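Local coordinates for protein Dye-decolorizing peroxidase (Irpex lacteus, PDB 7D8M) that binds heme b and probably acts as a peroxidase of the dye-decolorizing (DyP) type, oxidising substrates at the expense of hydrogen peroxide, at residues A[223-229]-A[354-360]; A[23-28]-A[152-157]. All blocks are in the same frame, centred on the assembly; numbering follows the deposited sequence.

The contacts lie in two four-stranded antiparallel sheets of the same strand order, 2-3-1-4, contact 2 at an edge and contact 1 in the middle; the repeat fits the duplicated ferredoxin-like architecture of DyP-type peroxidases. Contact 2 (23-28 with 152-157) joins 24-32 with 147-156 of the N-terminal sheet; contact 1 (223-229 with 354-360) joins 217-226 with 359-366 of the C-terminal sheet. Their centres lie 15 Å apart and their nearest atoms about 4 Å, without touching. Contact 1 meets the heme directly, Leu-360 CB being 3.7 Å from HEM CBB, whereas the side chain of Leu-153 in contact 2 stays about 12 Å from the heme. Phe-27, Leu-153 and Ser-155 rest on Ala-361, next in sequence to Leu-360.

Contact 1. Residues A[223-229]-A[354-360]; sequences KLKQLVP and TTIDRGL. With HEM (protoporphyrin IX containing Fe), chain B.
The heme pocket of the DyP fold is lined here by two antiparallel strand ends, 223-226 and 359-360. Leu-224 and Leu-360 form a hydrogen-bonded pair (CA-CA 5.2 Å), with Leu-224 N to Leu-360 O at 3.0 Å and Leu-360 N to Leu-224 O at 2.9 Å. Lys-225 and Gly-359 follow as a non-hydrogen-bonded pair (CA-CA 4.3 Å), and Gln-226 N donates to Arg-358 O at 2.8 Å. Gly-359, at phi/psi 170/-143, is required by its backbone: a CB would strike Leu-224 O and its preceding carbonyl. Both leucines point to the heme-facing side, Leu-224 as mt and Leu-360 as tp; Leu-224 CD1 lies 3.7 Å from HEM CAB, and Leu-360 CB 3.7 Å from HEM CBB. Gln-226 NE2, bonded to Glu-166, lies 3.6 Å from HEM CMB. On the other side, Lys-223, t through chi3 and m at chi4, makes a salt bridge from NZ to Asp-357 OD2 (2.7 Å) and another to Glu-110. Where strand 217-226 ends beside the loop before 359-366, one water receives from Val-228 N (3.0 Å) and Arg-358 NH1 (3.0 Å) and donates to Gln-226 O (2.7 Å) and Thr-354 OG1 (2.8 Å), itself hydrogen-bonded to Glu-230. Leu-227 is the N-cap residue of helix 228-237; Thr-354 and Pro-229 pack on helix 346-351, whose Glu-348 salt-bridges Arg-358 NH2, while strands 428-438 and 334-340 flank the pair within the sheet.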
loop_
_atom_site.group_PDB
_atom_site.type_symbol
_atom_site.label_atom_id
_atom_site.label_comp_id
_atom_site.label_asym_id
_atom_site.label_seq_id
_atom_site.Cartn_x
_atom_site.Cartn_y
_atom_site.Cartn_z
ATOM N N LYS A 223 -7.327 -1.728 -5.941
ATOM C CA LYS A 223 -7.033 -2.824 -6.855
ATOM C C LYS A 223 -6.241 -2.256 -8.030
ATOM O O LYS A 223 -6.803 -1.549 -8.874
ATOM C CB LYS A 223 -8.312 -3.497 -7.338
ATOM C CG LYS A 223 -8.037 -4.657 -8.275
ATOM C CD LYS A 223 -9.302 -5.436 -8.616
ATOM C CE LYS A 223 -8.988 -6.602 -9.537
ATOM N NZ LYS A 223 -8.747 -6.142 -10.938
ATOM N N LEU A 224 -4.940 -2.576 -8.095
ATOM C CA LEU A 224 -4.020 -2.013 -9.090
ATOM C C LEU A 224 -3.597 -3.112 -10.058
ATOM O O LEU A 224 -2.750 -3.951 -9.736
ATOM C CB LEU A 224 -2.816 -1.369 -8.409
ATOM C CG LEU A 224 -3.182 -0.257 -7.416
ATOM C CD1 LEU A 224 -1.942 0.276 -6.724
ATOM C CD2 LEU A 224 -3.975 0.878 -8.091
ATOM N N LYS A 225 -4.217 -3.110 -11.234
ATOM C CA LYS A 225 -3.912 -4.077 -12.280
ATOM C C LYS A 225 -2.544 -3.788 -12.892
ATOM O O LYS A 225 -2.190 -2.631 -13.111
ATOM C CB LYS A 225 -4.995 -4.013 -13.353
ATOM C CG LYS A 225 -4.756 -4.862 -14.581
ATOM C CD LYS A 225 -5.742 -4.458 -15.685
ATOM C CE LYS A 225 -6.301 -5.659 -16.438
ATOM N NZ LYS A 225 -7.661 -5.352 -16.975
ATOM N N GLN A 226 -1.773 -4.841 -13.176
ATOM C CA GLN A 226 -0.406 -4.697 -13.674
ATOM C C GLN A 226 -0.247 -5.359 -15.037
ATOM O O GLN A 226 -0.650 -6.515 -15.226
ATOM C CB GLN A 226 0.608 -5.303 -12.692
ATOM C CG GLN A 226 0.827 -4.453 -11.444
ATOM C CD GLN A 226 1.682 -5.143 -10.399
ATOM O OE1 GLN A 226 1.165 -5.668 -9.411
ATOM N NE2 GLN A 226 3.001 -5.132 -10.604
ATOM N N LEU A 227 0.388 -4.633 -15.966
ATOM C CA LEU A 227 0.658 -5.106 -17.323
ATOM C C LEU A 227 2.136 -5.472 -17.382
ATOM O O LEU A 227 2.983 -4.664 -17.766
ATOM C CB LEU A 227 0.302 -4.039 -18.356
ATOM C CG LEU A 227 -1.060 -3.354 -18.229
ATOM C CD1 LEU A 227 -1.322 -2.395 -19.391
ATOM C CD2 LEU A 227 -2.187 -4.413 -18.091
ATOM N N VAL A 228 2.441 -6.706 -17.006
ATOM C CA VAL A 228 3.823 -7.138 -16.798
ATOM C C VAL A 228 4.563 -7.320 -18.121
ATOM O O VAL A 228 5.692 -6.809 -18.258
ATOM C CB VAL A 228 3.868 -8.424 -15.956
ATOM C CG1 VAL A 228 5.311 -8.825 -15.681
ATOM C CG2 VAL A 228 3.106 -8.226 -14.662
ATOM N N PRO A 229 4.015 -8.047 -19.112
ATOM C CA PRO A 229 4.756 -8.165 -20.380
ATOM C C PRO A 229 4.933 -6.828 -21.056
ATOM O O PRO A 229 5.970 -6.591 -21.672
ATOM C CB PRO A 229 3.896 -9.125 -21.222
ATOM C CG PRO A 229 2.937 -9.768 -20.244
ATOM C CD PRO A 229 2.706 -8.730 -19.198
ATOM N N THR A 354 -0.689 -8.611 -22.140
ATOM C CA THR A 354 -1.439 -9.165 -21.023
ATOM C C THR A 354 -2.761 -9.752 -21.521
ATOM O O THR A 354 -3.492 -9.099 -22.271
ATOM C CB THR A 354 -1.711 -8.075 -19.986
ATOM O OG1 THR A 354 -0.493 -7.680 -19.348
ATOM C CG2 THR A 354 -2.696 -8.585 -18.920
ATOM N N THR A 355 -3.069 -10.979 -21.102
ATOM C CA THR A 355 -4.388 -11.567 -21.332
ATOM C C THR A 355 -5.155 -11.887 -20.053
ATOM O O THR A 355 -6.368 -12.117 -20.125
ATOM C CB THR A 355 -4.279 -12.855 -22.173
ATOM O OG1 THR A 355 -3.659 -13.895 -21.405
ATOM C CG2 THR A 355 -3.440 -12.609 -23.428
ATOM N N ILE A 356 -4.500 -11.894 -18.891
ATOM C CA ILE A 356 -5.124 -12.278 -17.629
ATOM C C ILE A 356 -4.990 -11.126 -16.647
ATOM O O ILE A 356 -3.957 -10.448 -16.611
ATOM C CB ILE A 356 -4.486 -13.557 -17.048
ATOM C CG1 ILE A 356 -4.517 -14.693 -18.070
ATOM C CG2 ILE A 356 -5.195 -13.987 -15.768
ATOM C CD1 ILE A 356 -3.692 -15.913 -17.629
ATOM N N ASP A 357 -6.035 -10.902 -15.856
ATOM C CA ASP A 357 -5.994 -9.878 -14.821
ATOM C C ASP A 357 -5.078 -10.335 -13.691
ATOM O O ASP A 357 -5.212 -11.447 -13.171
ATOM C CB ASP A 357 -7.413 -9.596 -14.309
ATOM C CG ASP A 357 -7.479 -8.433 -13.337
ATOM O OD1 ASP A 357 -6.516 -7.646 -13.276
ATOM O OD2 ASP A 357 -8.498 -8.300 -12.615
ATOM N N ARG A 358 -4.129 -9.482 -13.332
ATOM C CA ARG A 358 -3.201 -9.736 -12.240
ATOM C C ARG A 358 -2.727 -8.381 -11.748
ATOM O O ARG A 358 -2.791 -7.382 -12.471
ATOM C CB ARG A 358 -2.003 -10.605 -12.677
ATOM C CG ARG A 358 -1.137 -9.969 -13.789
ATOM C CD ARG A 358 0.126 -10.797 -14.061
ATOM N NE ARG A 358 -0.202 -12.139 -14.539
ATOM C CZ ARG A 358 -0.510 -12.443 -15.799
ATOM N NH1 ARG A 358 -0.508 -11.502 -16.737
ATOM N NH2 ARG A 358 -0.819 -13.696 -16.126
ATOM N N GLY A 359 -2.252 -8.341 -10.515
ATOM C CA GLY A 359 -1.788 -7.063 -10.019
ATOM C C GLY A 359 -1.502 -7.060 -8.538
ATOM O O GLY A 359 -0.987 -8.038 -7.988
ATOM N N LEU A 360 -1.824 -5.952 -7.882
ATOM C CA LEU A 360 -1.559 -5.783 -6.465
ATOM C C LEU A 360 -2.862 -5.399 -5.796
ATOM O O LEU A 360 -3.495 -4.414 -6.189
ATOM C CB LEU A 360 -0.484 -4.717 -6.227
ATOM C CG LEU A 360 -0.099 -4.409 -4.779
ATOM C CD1 LEU A 360 0.454 -5.650 -4.091
ATOM C CD2 LEU A 360 0.912 -3.274 -4.731
HETATM C CHA HEM B . 7.881 0.760 -2.208
HETATM C CHB HEM B . 6.051 -1.585 -6.038
HETATM C CHC HEM B . 1.947 0.982 -5.606
HETATM C CHD HEM B . 3.976 3.658 -2.106
HETATM C C1A HEM B . 7.746 -0.114 -3.263
HETATM C C2A HEM B . 8.704 -1.128 -3.664
HETATM C C3A HEM B . 8.184 -1.783 -4.718
HETATM C C4A HEM B . 6.890 -1.206 -5.013
HETATM C CMA HEM B . 8.808 -2.946 -5.511
HETATM C CAA HEM B . 10.066 -1.383 -2.965
HETATM C CBA HEM B . 9.897 -2.391 -1.829
HETATM C CGA HEM B . 9.844 -1.704 -0.478
HETATM O O1A HEM B . 10.560 -0.693 -0.284
HETATM O O2A HEM B . 9.103 -2.186 0.423
HETATM C C1B HEM B . 4.773 -1.116 -6.222
HETATM C C2B HEM B . 3.827 -1.640 -7.180
HETATM C C3B HEM B . 2.696 -0.919 -7.066
HETATM C C4B HEM B . 2.891 0.064 -6.024
HETATM C CMB HEM B . 4.155 -2.804 -8.161
HETATM C CAB HEM B . 1.353 -1.062 -7.824
HETATM C CBB HEM B . 0.987 -2.173 -8.474
HETATM C C1C HEM B . 2.148 1.984 -4.671
HETATM C C2C HEM B . 1.236 3.068 -4.349
HETATM C C3C HEM B . 1.799 3.807 -3.372
HETATM C C4C HEM B . 3.091 3.220 -3.068
HETATM C CMC HEM B . -0.141 3.255 -5.032
HETATM C CAC HEM B . 1.277 5.086 -2.666
HETATM C CBC HEM B . 0.382 5.919 -3.225
HETATM C C1D HEM B . 5.150 3.030 -1.749
HETATM C C2D HEM B . 5.963 3.300 -0.574
HETATM C C3D HEM B . 7.036 2.507 -0.608
HETATM C C4D HEM B . 6.949 1.696 -1.808
HETATM C CMD HEM B . 5.672 4.328 0.532
HETATM C CAD HEM B . 8.170 2.471 0.436
HETATM C CBD HEM B . 9.230 3.500 0.034
HETATM C CGD HEM B . 10.331 3.603 1.068
HETATM O O1D HEM B . 11.517 3.721 0.662
HETATM O O2D HEM B . 10.035 3.557 2.295
HETATM N NA HEM B . 6.662 -0.186 -4.109
HETATM N NB HEM B . 4.174 -0.074 -5.526
HETATM N NC HEM B . 3.264 2.119 -3.879
HETATM N ND HEM B . 5.772 2.029 -2.476
HETATM FE FE HEM B . 5.013 1.078 -4.118
HETATM O O HOH W 1 1.937 -7.537 -7.702
HETATM O O HOH W 2 0.083 -8.551 -16.758
HETATM O O HOH W 3 -3.450 -7.817 -15.683
#

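Contact 2. Residues A[23-28]-A[152-157]; sequences DKEKFV and DLDSAA
Asp-23 opens the pairing just before strand 24-32: its O accepts from Ala-157 N at 2.8 Å, and its OD1 reaches Lys-163. Lys-24 faces Ala-156 in a non-hydrogen-bonded pair (CA-CA 4.5 Å), with Lys-24 CD 3.9 Å from Ala-156 CB. Glu-25 and Ser-155 are a hydrogen-bonded pair: Glu-25 N to Ser-155 O is 2.9 Å, Ser-155 N to Glu-25 O 2.8 Å. Ser-155, with chi1 in p, also turns its OG onto Glu-25 O (2.7 Å), so that one carbonyl accepts twice; Glu-25 OE1 bonds to Thr-338. Segments 24-28 and 152-156 run antiparallel (161° between N-to-C directions, axes 4.7 Å apart at closest), neighbours in the four-stranded sheet of the alpha+beta barrel domain, where 24-32 lies between 120-126 and the outermost strand 147-156. Lys-26 pairs with Asp-154 (CA-CA 4.5 Å) and sends NZ between two acids: a salt bridge with a weak hydrogen bond to Asp-152 OD1 (3.1 Å), and a salt bridge to Asp-154 OD1, modelled too close for its length to be trusted. Phe-27 and Leu-153 complete a second hydrogen-bonded pair, with Phe-27 N to Leu-153 O at 2.8 Å and Leu-153 N to Phe-27 O at 3.0 Å; their side chains share a face with Glu-25 and Ser-155, and Phe-27 meets Phe-221. Val-28 stands opposite Asp-152 (CA-CA 4.8 Å), whose OD2 is held by Arg-136 of helix 129-143.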
loop_
_atom_site.group_PDB
_atom_site.type_symbol
_atom_site.label_atom_id
_atom_site.label_comp_id
_atom_site.label_asym_id
_atom_site.label_seq_id
_atom_site.Cartn_x
_atom_site.Cartn_y
_atom_site.Cartn_z
ATOM N N ASP A 23 -0.020 -16.280 3.319
ATOM C CA ASP A 23 0.220 -16.515 1.898
ATOM C C ASP A 23 -0.994 -16.163 1.043
ATOM O O ASP A 23 -0.837 -15.770 -0.116
ATOM C CB ASP A 23 0.602 -17.980 1.694
ATOM C CG ASP A 23 1.489 -18.197 0.497
ATOM O OD1 ASP A 23 2.662 -17.739 0.509
ATOM O OD2 ASP A 23 1.007 -18.855 -0.450
ATOM N N LYS A 24 -2.204 -16.318 1.586
ATOM C CA LYS A 24 -3.456 -16.083 0.871
ATOM C C LYS A 24 -4.270 -15.033 1.615
ATOM O O LYS A 24 -4.479 -15.156 2.826
ATOM C CB LYS A 24 -4.283 -17.374 0.746
ATOM C CG LYS A 24 -3.494 -18.635 0.370
ATOM C CD LYS A 24 -3.104 -18.641 -1.126
ATOM C CE LYS A 24 -2.103 -19.756 -1.442
ATOM N NZ LYS A 24 -1.665 -19.750 -2.870
ATOM N N GLU A 25 -4.746 -14.010 0.901
ATOM C CA GLU A 25 -5.530 -12.950 1.525
ATOM C C GLU A 25 -6.783 -12.708 0.703
ATOM O O GLU A 25 -6.694 -12.382 -0.485
ATOM C CB GLU A 25 -4.719 -11.653 1.678
ATOM C CG GLU A 25 -5.391 -10.678 2.637
ATOM C CD GLU A 25 -4.678 -9.350 2.802
ATOM O OE1 GLU A 25 -3.625 -9.123 2.156
ATOM O OE2 GLU A 25 -5.185 -8.515 3.591
ATOM N N LYS A 26 -7.946 -12.870 1.336
ATOM C CA LYS A 26 -9.239 -12.654 0.701
ATOM C C LYS A 26 -9.814 -11.323 1.170
ATOM O O LYS A 26 -9.803 -11.028 2.369
ATOM C CB LYS A 26 -10.202 -13.796 1.055
ATOM C CG LYS A 26 -11.539 -13.795 0.333
ATOM C CD LYS A 26 -12.302 -15.085 0.672
ATOM C CE LYS A 26 -13.063 -15.676 -0.480
ATOM N NZ LYS A 26 -12.353 -15.813 -1.756
ATOM N N PHE A 27 -10.317 -10.528 0.231
ATOM C CA PHE A 27 -10.957 -9.250 0.525
ATOM C C PHE A 27 -12.443 -9.391 0.244
ATOM O O PHE A 27 -12.834 -9.621 -0.906
ATOM C CB PHE A 27 -10.362 -8.120 -0.324
ATOM C CG PHE A 27 -8.924 -7.830 -0.025
ATOM C CD1 PHE A 27 -7.916 -8.586 -0.610
ATOM C CD2 PHE A 27 -8.577 -6.811 0.847
ATOM C CE1 PHE A 27 -6.581 -8.322 -0.338
ATOM C CE2 PHE A 27 -7.249 -6.540 1.138
ATOM C CZ PHE A 27 -6.247 -7.297 0.544
ATOM N N VAL A 28 -13.271 -9.271 1.290
ATOM C CA VAL A 28 -14.717 -9.420 1.151
ATOM C C VAL A 28 -15.347 -8.046 1.323
ATOM O O VAL A 28 -15.475 -7.544 2.447
ATOM C CB VAL A 28 -15.292 -10.424 2.157
ATOM C CG1 VAL A 28 -16.799 -10.582 1.938
ATOM C CG2 VAL A 28 -14.595 -11.773 2.009
ATOM N N ASP A 152 -15.588 -9.880 -4.196
ATOM C CA ASP A 152 -14.869 -10.918 -3.453
ATOM C C ASP A 152 -13.558 -11.188 -4.186
ATOM O O ASP A 152 -13.553 -11.867 -5.215
ATOM C CB ASP A 152 -15.726 -12.179 -3.339
ATOM C CG ASP A 152 -15.180 -13.183 -2.337
ATOM O OD1 ASP A 152 -13.962 -13.191 -2.103
ATOM O OD2 ASP A 152 -15.977 -13.985 -1.789
ATOM N N LEU A 153 -12.448 -10.663 -3.662
ATOM C CA LEU A 153 -11.157 -10.694 -4.349
ATOM C C LEU A 153 -10.175 -11.581 -3.589
ATOM O O LEU A 153 -9.917 -11.355 -2.402
ATOM C CB LEU A 153 -10.589 -9.283 -4.502
ATOM C CG LEU A 153 -9.167 -9.252 -5.054
ATOM C CD1 LEU A 153 -9.176 -9.757 -6.480
ATOM C CD2 LEU A 153 -8.568 -7.847 -4.989
ATOM N N ASP A 154 -9.638 -12.595 -4.268
ATOM C CA ASP A 154 -8.567 -13.415 -3.713
ATOM C C ASP A 154 -7.211 -12.889 -4.170
ATOM O O ASP A 154 -7.000 -12.645 -5.362
ATOM C CB ASP A 154 -8.716 -14.874 -4.142
ATOM C CG ASP A 154 -9.950 -15.529 -3.545
ATOM O OD1 ASP A 154 -10.182 -15.342 -2.339
ATOM O OD2 ASP A 154 -10.696 -16.201 -4.283
ATOM N N SER A 155 -6.299 -12.730 -3.227
ATOM C CA SER A 155 -4.926 -12.371 -3.527
ATOM C C SER A 155 -4.043 -13.463 -2.943
ATOM O O SER A 155 -4.452 -14.190 -2.027
ATOM C CB SER A 155 -4.565 -11.006 -2.946
ATOM O OG SER A 155 -4.630 -11.034 -1.531
ATOM N N ALA A 156 -2.851 -13.617 -3.512
ATOM C CA ALA A 156 -1.939 -14.668 -3.079
ATOM C C ALA A 156 -0.500 -14.242 -3.316
ATOM O O ALA A 156 -0.197 -13.578 -4.315
ATOM C CB ALA A 156 -2.226 -15.980 -3.817
ATOM N N ALA A 157 0.379 -14.617 -2.390
ATOM C CA ALA A 157 1.802 -14.407 -2.615
ATOM C C ALA A 157 2.255 -15.209 -3.829
ATOM O O ALA A 157 1.743 -16.299 -4.106
ATOM C CB ALA A 157 2.623 -14.806 -1.385
#